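Side-chain contacts in synaptic vesicle membrane protein VAT-1 homolog-like (Homo sapiens, PDB 4A27), which probably acts as an oxidoreductase of the quinone oxidoreductase branch of the zinc-containing alcohol dehydrogenase family, though its substrate is not known: residues A[104-109]-A[288-293]; A[109-114]-A[118-123]; A[128-133]-A[156-161]. All coordinates share one frame; numbering follows the deposited sequence.

Contact 1: A[104-109]-A[288-293]; sequences PVEFVY and GRAGLI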
loop_
_atom_site.group_PDB
_atom_site.type_symbol
_atom_site.label_atom_id
_atom_site.label_comp_id
_atom_site.label_asym_id
_atom_site.label_seq_id
_atom_site.Cartn_x
_atom_site.Cartn_y
_atom_site.Cartn_z
ATOM N N PRO A 104 19.824 15.854 -17.288
ATOM C CA PRO A 104 19.522 16.846 -16.255
ATOM C C PRO A 104 20.096 16.442 -14.898
ATOM O O PRO A 104 20.067 15.271 -14.535
ATOM C CB PRO A 104 17.994 16.878 -16.230
ATOM C CG PRO A 104 17.573 16.460 -17.582
ATOM C CD PRO A 104 18.607 15.439 -18.024
ATOM N N VAL A 105 20.632 17.413 -14.170
ATOM C CA VAL A 105 21.351 17.164 -12.942
ATOM C C VAL A 105 20.494 16.442 -11.864
ATOM O O VAL A 105 21.049 15.778 -10.984
ATOM C CB VAL A 105 21.908 18.495 -12.351
ATOM C CG1 VAL A 105 20.758 19.340 -11.766
ATOM C CG2 VAL A 105 22.991 18.239 -11.312
ATOM N N GLU A 106 19.161 16.551 -11.929
ATOM C CA GLU A 106 18.336 15.897 -10.925
ATOM C C GLU A 106 18.404 14.377 -11.031
ATOM O O GLU A 106 18.055 13.706 -10.073
ATOM C CB GLU A 106 16.876 16.397 -10.878
ATOM C CG GLU A 106 16.068 16.254 -12.134
ATOM C CD GLU A 106 16.184 17.456 -13.058
ATOM O OE1 GLU A 106 17.163 18.251 -12.919
ATOM O OE2 GLU A 106 15.304 17.579 -13.946
ATOM N N PHE A 107 18.891 13.851 -12.162
ATOM C CA PHE A 107 19.034 12.416 -12.347
ATOM C C PHE A 107 20.449 11.873 -12.143
ATOM O O PHE A 107 20.749 10.732 -12.513
ATOM C CB PHE A 107 18.542 12.031 -13.727
ATOM C CG PHE A 107 17.178 12.508 -14.016
ATOM C CD1 PHE A 107 16.115 12.188 -13.166
ATOM C CD2 PHE A 107 16.942 13.310 -15.129
ATOM C CE1 PHE A 107 14.829 12.631 -13.443
ATOM C CE2 PHE A 107 15.676 13.778 -15.412
ATOM C CZ PHE A 107 14.612 13.448 -14.580
ATOM N N VAL A 108 21.311 12.671 -11.532
ATOM C CA VAL A 108 22.706 12.304 -11.379
ATOM C C VAL A 108 23.059 12.177 -9.918
ATOM O O VAL A 108 22.596 12.962 -9.096
ATOM C CB VAL A 108 23.654 13.360 -12.053
ATOM C CG1 VAL A 108 25.092 12.907 -11.945
ATOM C CG2 VAL A 108 23.272 13.565 -13.501
ATOM N N TYR A 109 23.904 11.209 -9.592
ATOM C CA TYR A 109 24.241 10.944 -8.205
ATOM C C TYR A 109 25.694 10.631 -8.111
ATOM O O TYR A 109 26.214 9.821 -8.862
ATOM C CB TYR A 109 23.428 9.771 -7.628
ATOM C CG TYR A 109 22.009 9.790 -8.089
ATOM C CD1 TYR A 109 21.039 10.503 -7.419
ATOM C CD2 TYR A 109 21.638 9.096 -9.229
ATOM C CE1 TYR A 109 19.727 10.522 -7.882
ATOM C CE2 TYR A 109 20.363 9.124 -9.688
ATOM C CZ TYR A 109 19.409 9.858 -9.044
ATOM O OH TYR A 109 18.096 9.842 -9.514
ATOM N N GLY A 288 7.622 13.290 -12.561
ATOM C CA GLY A 288 8.321 14.372 -11.882
ATOM C C GLY A 288 8.798 14.093 -10.475
ATOM O O GLY A 288 8.962 15.032 -9.675
ATOM N N ARG A 289 9.075 12.830 -10.139
ATOM C CA ARG A 289 9.432 12.536 -8.741
ATOM C C ARG A 289 10.922 12.351 -8.494
ATOM O O ARG A 289 11.345 11.587 -7.619
ATOM C CB ARG A 289 8.594 11.378 -8.192
ATOM C CG ARG A 289 7.087 11.625 -8.261
ATOM C CD ARG A 289 6.572 12.700 -7.303
ATOM N NE ARG A 289 5.429 13.382 -7.909
ATOM C CZ ARG A 289 4.521 14.107 -7.266
ATOM N NH1 ARG A 289 4.554 14.279 -5.949
ATOM N NH2 ARG A 289 3.547 14.663 -7.965
ATOM N N ALA A 290 11.724 13.095 -9.237
ATOM C CA ALA A 290 13.170 13.072 -9.089
ATOM C C ALA A 290 13.587 13.307 -7.644
ATOM O O ALA A 290 14.477 12.627 -7.144
ATOM C CB ALA A 290 13.802 14.122 -9.984
ATOM N N GLY A 291 12.945 14.269 -6.976
ATOM C CA GLY A 291 13.268 14.602 -5.570
ATOM C C GLY A 291 13.159 13.414 -4.614
ATOM O O GLY A 291 14.081 13.124 -3.833
ATOM N N LEU A 292 12.016 12.742 -4.665
ATOM C CA LEU A 292 11.801 11.513 -3.909
ATOM C C LEU A 292 12.902 10.491 -4.181
ATOM O O LEU A 292 13.473 9.905 -3.239
ATOM C CB LEU A 292 10.442 10.906 -4.285
ATOM C CG LEU A 292 10.181 9.536 -3.645
ATOM C CD1 LEU A 292 10.175 9.645 -2.099
ATOM C CD2 LEU A 292 8.896 8.979 -4.184
ATOM N N ILE A 293 13.190 10.270 -5.468
ATOM C CA ILE A 293 14.145 9.238 -5.869
ATOM C C ILE A 293 15.517 9.564 -5.298
ATOM O O ILE A 293 16.236 8.671 -4.866
ATOM C CB ILE A 293 14.152 8.999 -7.377
ATOM C CG1 ILE A 293 12.819 8.356 -7.817
ATOM C CG2 ILE A 293 15.414 8.170 -7.853
ATOM C CD1 ILE A 293 12.401 7.075 -6.998
HETATM O O HOH W 1 16.491 11.815 -8.634
#
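With CG of F107 anti to its own carbonyl carbon (chi1 -53°) and E106 folded back at chi2 (-89°), the two side chains converge on the methyl of A290, the first residue of helix 290-305. CG of E106 lies 3.8 Å from A290 CB, and CE1 of F107 approaches the same methyl obliquely at 3.9 Å. E106 CG also sits over the centre of the F107 ring, so the glutamate's aliphatic stem serves both neighbours while its carboxylate turns away from the helix.

A second touch is made by Y109, whose OH comes within 3.6 Å of I293 CG2. No direct hydrogen bond links the segments; a water does that work. It accepts from Y109 OH (2.7 Å) and donates to the carbonyl oxygens E106 O (2.8 Å) and A290 O (2.6 Å), so three bonds fix it between a 3-10 turn, a strand and a helix.

The contact thereby joins the GroES-like part of the chain to the first turn of a helix from the Rossmann-clan, zinc-binding dehydrogenase region. F285 of helix 280-285 meets F107 edge-to-face, R294 bonds to V108 O, and strand 87-91 pairs with strand 108-110 alongside.

Contact 2: A[109-114]-A[118-123]; sequences YKIPDD and SEAAAF
I111 and A120 meet methyl to methyl, and most of the contact lies in that one pair. CD1 of I111 stands 3.5 Å from A120 CB, closer than carbons usually pack, while its other branch, CG2, is slacker at 4.1 Å from the same methyl. The isoleucine reaches this far because CG1 lies between the backbone N and the carbonyl carbon (chi1 63°) and the chain then runs out straight to CD1 (chi2 179°). Both residues are buried. M89 of strand 87-91 also packs on I111, and S69 of strand 67-75 touches A120, so the pair lies between the sheet and the short helix 117-121.

Toward D114 the contact opens out. There the backbone oxygen D114 O and the carboxylate oxygen E119 OE1 are 4.1 Å apart, a mere proximity of two acceptors with no bond between them. D114 itself is exposed, and its carboxylate leads away from the helix, with a long, weak ion pair to K307 as a partner. E119, by contrast, is buried and well supplied: its OE1 is hydrogen-bonded to Y304 and its OE2 forms a salt bridge with K310, both beyond the two segments. The tight end is thus apolar, and the loose end is polar but not joined across the contact.

Where the chain turns from strand 108-110 into helix 117-121, no hydrogen bond joins the two segments, which meet by apolar packing. The chemistry implies a division of labour: two methyls make the close contact between strand exit and helix, whereas the E119 carboxylate links the helix to Y304 and K310, the latter probably favouring its charged form.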
loop_
_atom_site.group_PDB
_atom_site.type_symbol
_atom_site.label_atom_id
_atom_site.label_comp_id
_atom_site.label_asym_id
_atom_site.label_seq_id
_atom_site.Cartn_x
_atom_site.Cartn_y
_atom_site.Cartn_z
ATOM N N TYR A 109 23.904 11.209 -9.592
ATOM C CA TYR A 109 24.241 10.944 -8.205
ATOM C C TYR A 109 25.694 10.631 -8.111
ATOM O O TYR A 109 26.214 9.821 -8.862
ATOM C CB TYR A 109 23.428 9.771 -7.628
ATOM C CG TYR A 109 22.009 9.790 -8.089
ATOM C CD1 TYR A 109 21.039 10.503 -7.419
ATOM C CD2 TYR A 109 21.638 9.096 -9.229
ATOM C CE1 TYR A 109 19.727 10.522 -7.882
ATOM C CE2 TYR A 109 20.363 9.124 -9.688
ATOM C CZ TYR A 109 19.409 9.858 -9.044
ATOM O OH TYR A 109 18.096 9.842 -9.514
ATOM N N LYS A 110 26.352 11.296 -7.177
ATOM C CA LYS A 110 27.756 11.088 -6.921
ATOM C C LYS A 110 27.929 9.740 -6.309
ATOM O O LYS A 110 27.157 9.356 -5.447
ATOM C CB LYS A 110 28.254 12.124 -5.916
ATOM C CG LYS A 110 28.241 13.536 -6.436
ATOM C CD LYS A 110 28.975 14.434 -5.465
ATOM C CE LYS A 110 29.116 15.845 -5.979
ATOM N NZ LYS A 110 29.846 16.688 -4.989
ATOM N N ILE A 111 28.946 9.011 -6.733
ATOM C CA ILE A 111 29.194 7.718 -6.154
ATOM C C ILE A 111 30.394 7.760 -5.204
ATOM O O ILE A 111 31.293 8.582 -5.332
ATOM C CB ILE A 111 29.291 6.571 -7.231
ATOM C CG1 ILE A 111 30.468 6.783 -8.187
ATOM C CG2 ILE A 111 27.962 6.466 -7.999
ATOM C CD1 ILE A 111 30.644 5.679 -9.244
ATOM N N PRO A 112 30.402 6.863 -4.227
ATOM C CA PRO A 112 31.574 6.750 -3.358
ATOM C C PRO A 112 32.819 6.251 -4.086
ATOM O O PRO A 112 32.713 5.493 -5.062
ATOM C CB PRO A 112 31.154 5.698 -2.315
ATOM C CG PRO A 112 29.717 5.380 -2.565
ATOM C CD PRO A 112 29.390 5.823 -3.957
ATOM N N ASP A 113 33.986 6.626 -3.566
ATOM C CA ASP A 113 35.283 6.227 -4.143
ATOM C C ASP A 113 35.472 4.707 -4.160
ATOM O O ASP A 113 36.139 4.171 -5.036
ATOM C CB ASP A 113 36.444 6.881 -3.354
ATOM C CG ASP A 113 36.461 8.428 -3.459
ATOM O OD1 ASP A 113 35.850 9.007 -4.393
ATOM O OD2 ASP A 113 37.095 9.071 -2.600
ATOM N N ASP A 114 34.867 4.017 -3.199
ATOM C CA ASP A 114 34.960 2.563 -3.090
ATOM C C ASP A 114 34.178 1.826 -4.185
ATOM O O ASP A 114 34.395 0.642 -4.395
ATOM C CB ASP A 114 34.402 2.104 -1.735
ATOM C CG ASP A 114 35.396 2.231 -0.617
ATOM O OD1 ASP A 114 36.464 2.853 -0.816
ATOM O OD2 ASP A 114 35.101 1.702 0.476
ATOM N N SER A 118 31.509 -0.325 -12.875
ATOM C CA SER A 118 30.632 -1.447 -13.224
ATOM C C SER A 118 29.577 -1.681 -12.122
ATOM O O SER A 118 28.410 -1.837 -12.412
ATOM C CB SER A 118 31.422 -2.731 -13.531
ATOM O OG SER A 118 32.175 -3.138 -12.414
ATOM N N GLU A 119 29.965 -1.673 -10.855
ATOM C CA GLU A 119 28.975 -1.711 -9.759
ATOM C C GLU A 119 27.945 -0.585 -9.834
ATOM O O GLU A 119 26.758 -0.802 -9.535
ATOM C CB GLU A 119 29.664 -1.560 -8.408
ATOM C CG GLU A 119 30.026 -2.825 -7.728
ATOM C CD GLU A 119 30.583 -2.576 -6.322
ATOM O OE1 GLU A 119 31.508 -1.753 -6.160
ATOM O OE2 GLU A 119 30.098 -3.210 -5.383
ATOM N N ALA A 120 28.433 0.635 -10.130
ATOM C CA ALA A 120 27.617 1.823 -10.129
ATOM C C ALA A 120 26.534 1.782 -11.214
ATOM O O ALA A 120 25.420 2.234 -10.972
ATOM C CB ALA A 120 28.499 3.140 -10.288
ATOM N N ALA A 121 26.863 1.226 -12.378
ATOM C CA ALA A 121 25.895 1.094 -13.480
ATOM C C ALA A 121 24.928 -0.008 -13.183
ATOM O O ALA A 121 23.973 -0.196 -13.908
ATOM C CB ALA A 121 26.612 0.767 -14.815
ATOM N N ALA A 122 25.285 -0.845 -12.209
ATOM C CA ALA A 122 24.415 -1.909 -11.751
ATOM C C ALA A 122 23.485 -1.495 -10.642
ATOM O O ALA A 122 22.678 -2.311 -10.190
ATOM C CB ALA A 122 25.265 -3.051 -11.257
ATOM N N PHE A 123 23.697 -0.296 -10.105
ATOM C CA PHE A 123 23.110 0.130 -8.824
ATOM C C PHE A 123 21.668 0.764 -8.945
ATOM O O PHE A 123 20.712 0.197 -8.427
ATOM C CB PHE A 123 24.074 1.104 -8.165
ATOM C CG PHE A 123 23.821 1.342 -6.731
ATOM C CD1 PHE A 123 24.227 0.413 -5.786
ATOM C CD2 PHE A 123 23.170 2.490 -6.299
ATOM C CE1 PHE A 123 24.001 0.630 -4.427
ATOM C CE2 PHE A 123 22.946 2.713 -4.928
ATOM C CZ PHE A 123 23.373 1.776 -4.001
#

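Contact 3: A[128-133]-A[156-161]; sequences VTAYVM and GQAVAQ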
loop_
_atom_site.group_PDB
_atom_site.type_symbol
_atom_site.label_atom_id
_atom_site.label_comp_id
_atom_site.label_asym_id
_atom_site.label_seq_id
_atom_site.Cartn_x
_atom_site.Cartn_y
_atom_site.Cartn_z
ATOM N N VAL A 128 16.888 1.105 -6.630
ATOM C CA VAL A 128 15.830 2.069 -6.388
ATOM C C VAL A 128 14.474 1.347 -6.555
ATOM O O VAL A 128 13.558 1.563 -5.791
ATOM C CB VAL A 128 15.929 3.339 -7.313
ATOM C CG1 VAL A 128 14.740 4.206 -7.160
ATOM C CG2 VAL A 128 17.209 4.172 -7.002
ATOM N N THR A 129 14.347 0.481 -7.547
ATOM C CA THR A 129 13.085 -0.226 -7.744
ATOM C C THR A 129 12.740 -1.029 -6.493
ATOM O O THR A 129 11.635 -0.984 -5.968
ATOM C CB THR A 129 13.183 -1.136 -8.986
ATOM O OG1 THR A 129 13.353 -0.313 -10.133
ATOM C CG2 THR A 129 11.953 -2.042 -9.167
ATOM N N ALA A 130 13.706 -1.792 -6.044
ATOM C CA ALA A 130 13.571 -2.630 -4.870
ATOM C C ALA A 130 13.173 -1.808 -3.665
ATOM O O ALA A 130 12.246 -2.140 -2.944
ATOM C CB ALA A 130 14.906 -3.352 -4.612
ATOM N N TYR A 131 13.832 -0.687 -3.480
ATOM C CA TYR A 131 13.621 0.101 -2.285
ATOM C C TYR A 131 12.224 0.711 -2.325
ATOM O O TYR A 131 11.470 0.689 -1.320
ATOM C CB TYR A 131 14.677 1.205 -2.171
ATOM C CG TYR A 131 14.667 1.878 -0.862
ATOM C CD1 TYR A 131 13.768 2.887 -0.572
ATOM C CD2 TYR A 131 15.537 1.472 0.140
ATOM C CE1 TYR A 131 13.751 3.488 0.701
ATOM C CE2 TYR A 131 15.518 2.061 1.367
ATOM C CZ TYR A 131 14.620 3.074 1.654
ATOM O OH TYR A 131 14.658 3.673 2.923
ATOM N N VAL A 132 11.858 1.237 -3.487
ATOM C CA VAL A 132 10.620 1.951 -3.568
ATOM C C VAL A 132 9.456 0.988 -3.378
ATOM O O VAL A 132 8.456 1.338 -2.705
ATOM C CB VAL A 132 10.490 2.772 -4.852
ATOM C CG1 VAL A 132 9.130 3.391 -4.880
ATOM C CG2 VAL A 132 11.561 3.880 -4.906
ATOM N N MET A 133 9.569 -0.213 -3.946
ATOM C CA MET A 133 8.498 -1.191 -3.784
ATOM C C MET A 133 8.300 -1.616 -2.347
ATOM O O MET A 133 7.159 -1.789 -1.910
ATOM C CB MET A 133 8.732 -2.406 -4.660
ATOM C CG MET A 133 8.642 -2.103 -6.152
ATOM S SD MET A 133 8.627 -3.619 -7.188
ATOM C CE MET A 133 10.220 -4.322 -6.625
ATOM N N GLY A 156 15.520 -8.920 -8.030
ATOM C CA GLY A 156 15.382 -9.983 -7.053
ATOM C C GLY A 156 16.471 -10.020 -6.002
ATOM O O GLY A 156 16.185 -10.150 -4.817
ATOM N N GLN A 157 17.728 -9.889 -6.426
ATOM C CA GLN A 157 18.814 -9.875 -5.464
ATOM C C GLN A 157 18.842 -8.574 -4.650
ATOM O O GLN A 157 19.214 -8.596 -3.462
ATOM C CB GLN A 157 20.159 -10.069 -6.177
ATOM C CG GLN A 157 20.400 -11.498 -6.638
ATOM C CD GLN A 157 20.647 -12.430 -5.472
ATOM O OE1 GLN A 157 21.712 -12.370 -4.858
ATOM N NE2 GLN A 157 19.646 -13.283 -5.135
ATOM N N ALA A 158 18.507 -7.441 -5.277
ATOM C CA ALA A 158 18.412 -6.181 -4.540
ATOM C C ALA A 158 17.317 -6.280 -3.465
ATOM O O ALA A 158 17.496 -5.823 -2.333
ATOM C CB ALA A 158 18.162 -4.979 -5.508
ATOM N N VAL A 159 16.188 -6.886 -3.802
ATOM C CA VAL A 159 15.100 -7.104 -2.834
ATOM C C VAL A 159 15.579 -7.972 -1.622
ATOM O O VAL A 159 15.335 -7.626 -0.446
ATOM C CB VAL A 159 13.839 -7.730 -3.515
ATOM C CG1 VAL A 159 12.805 -8.290 -2.505
ATOM C CG2 VAL A 159 13.091 -6.735 -4.490
ATOM N N ALA A 160 16.318 -9.056 -1.891
ATOM C CA ALA A 160 16.779 -9.966 -0.796
ATOM C C ALA A 160 17.712 -9.235 0.132
ATOM O O ALA A 160 17.616 -9.364 1.320
ATOM C CB ALA A 160 17.467 -11.213 -1.341
ATOM N N GLN A 161 18.602 -8.427 -0.414
ATOM C CA GLN A 161 19.585 -7.738 0.410
ATOM C C GLN A 161 18.890 -6.684 1.278
ATOM O O GLN A 161 19.261 -6.490 2.417
ATOM C CB GLN A 161 20.627 -7.040 -0.483
ATOM C CG GLN A 161 21.543 -8.019 -1.182
ATOM C CD GLN A 161 22.594 -7.351 -2.007
ATOM O OE1 GLN A 161 22.943 -6.197 -1.750
ATOM N NE2 GLN A 161 23.160 -8.081 -2.973
#
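The segments 128-133 and 156-161, of helices 124-137 and 154-163, run in broadly the same direction, inclined at 50° (signed crossing angle -50°) with their axes 8.5 Å apart at closest approach, and A130 and V159 bring their CA atoms to 5.1 Å. This is helix-helix packing beside the parallel six-stranded sheet of a Rossmann-type domain, whose strand order 3-2-1-4-5-6 is that of the nucleotide-binding fold. Helix 154-163 is the first crossover helix of that fold, linking strand 145-148 to strand 170-175, and helix 124-137 precedes the first strand.

The close approach of A130 and V159 goes with small side chains at the interface. The methyl of A130 points at the partner helix and lodges between two neighbours there: A158 CB at 3.7 Å and V159 CG2 at 3.8 Å. V159 offers its CG2 branch because CG1 is anti to the backbone N (chi1 166°), which leaves CG2 beside that N and turned to the alanine. It even nears the backbone of the other helix, with V159 CG2 4.2 Å from A130 CA.

All four touching residues are buried, and no hydrogen bond crosses between the segments, which have their own i to i+4 bonds, such as V132 N to V128 O. The interface is therefore held by van der Waals packing alone. L162, one turn further along helix 154-163, also packs on A130, while F278 of strand 274-278 touches T129 and M133 from the sheet side.

One turn beyond A130, M133 carries the contact a little further. Its side chain is extended at chi2 and then bends at the sulfur, and the terminal methyl ends beside the same valine branch, M133 CE lying 4.3 Å from V159 CG2.

Contact 1 joins the GroES-like and Rossmann-clan regions, and contacts 2 and 3 lie between its outer ends along the chain. Contacts 1 and 2 share Y109 and strand 108-110, yet their centres lie about 16 Å apart: Y109 touches I293 in contact 1, whereas in contact 2 the chain beyond it, at I111, meets helix 117-121. Contact 3, about 19 Å from contact 1 between centres, touches it directly: CD1 of I293 packs on V128 CG1 at 3.7 Å and on V132 CG2 at 3.9 Å, making I293 a bridge between them. Contacts 2 and 3 do not touch, though their nearest atoms are about 4 Å apart. A bound 1,2-ethanediol, probably from the crystallisation liquor, lies about 3 Å from the E106 side chain.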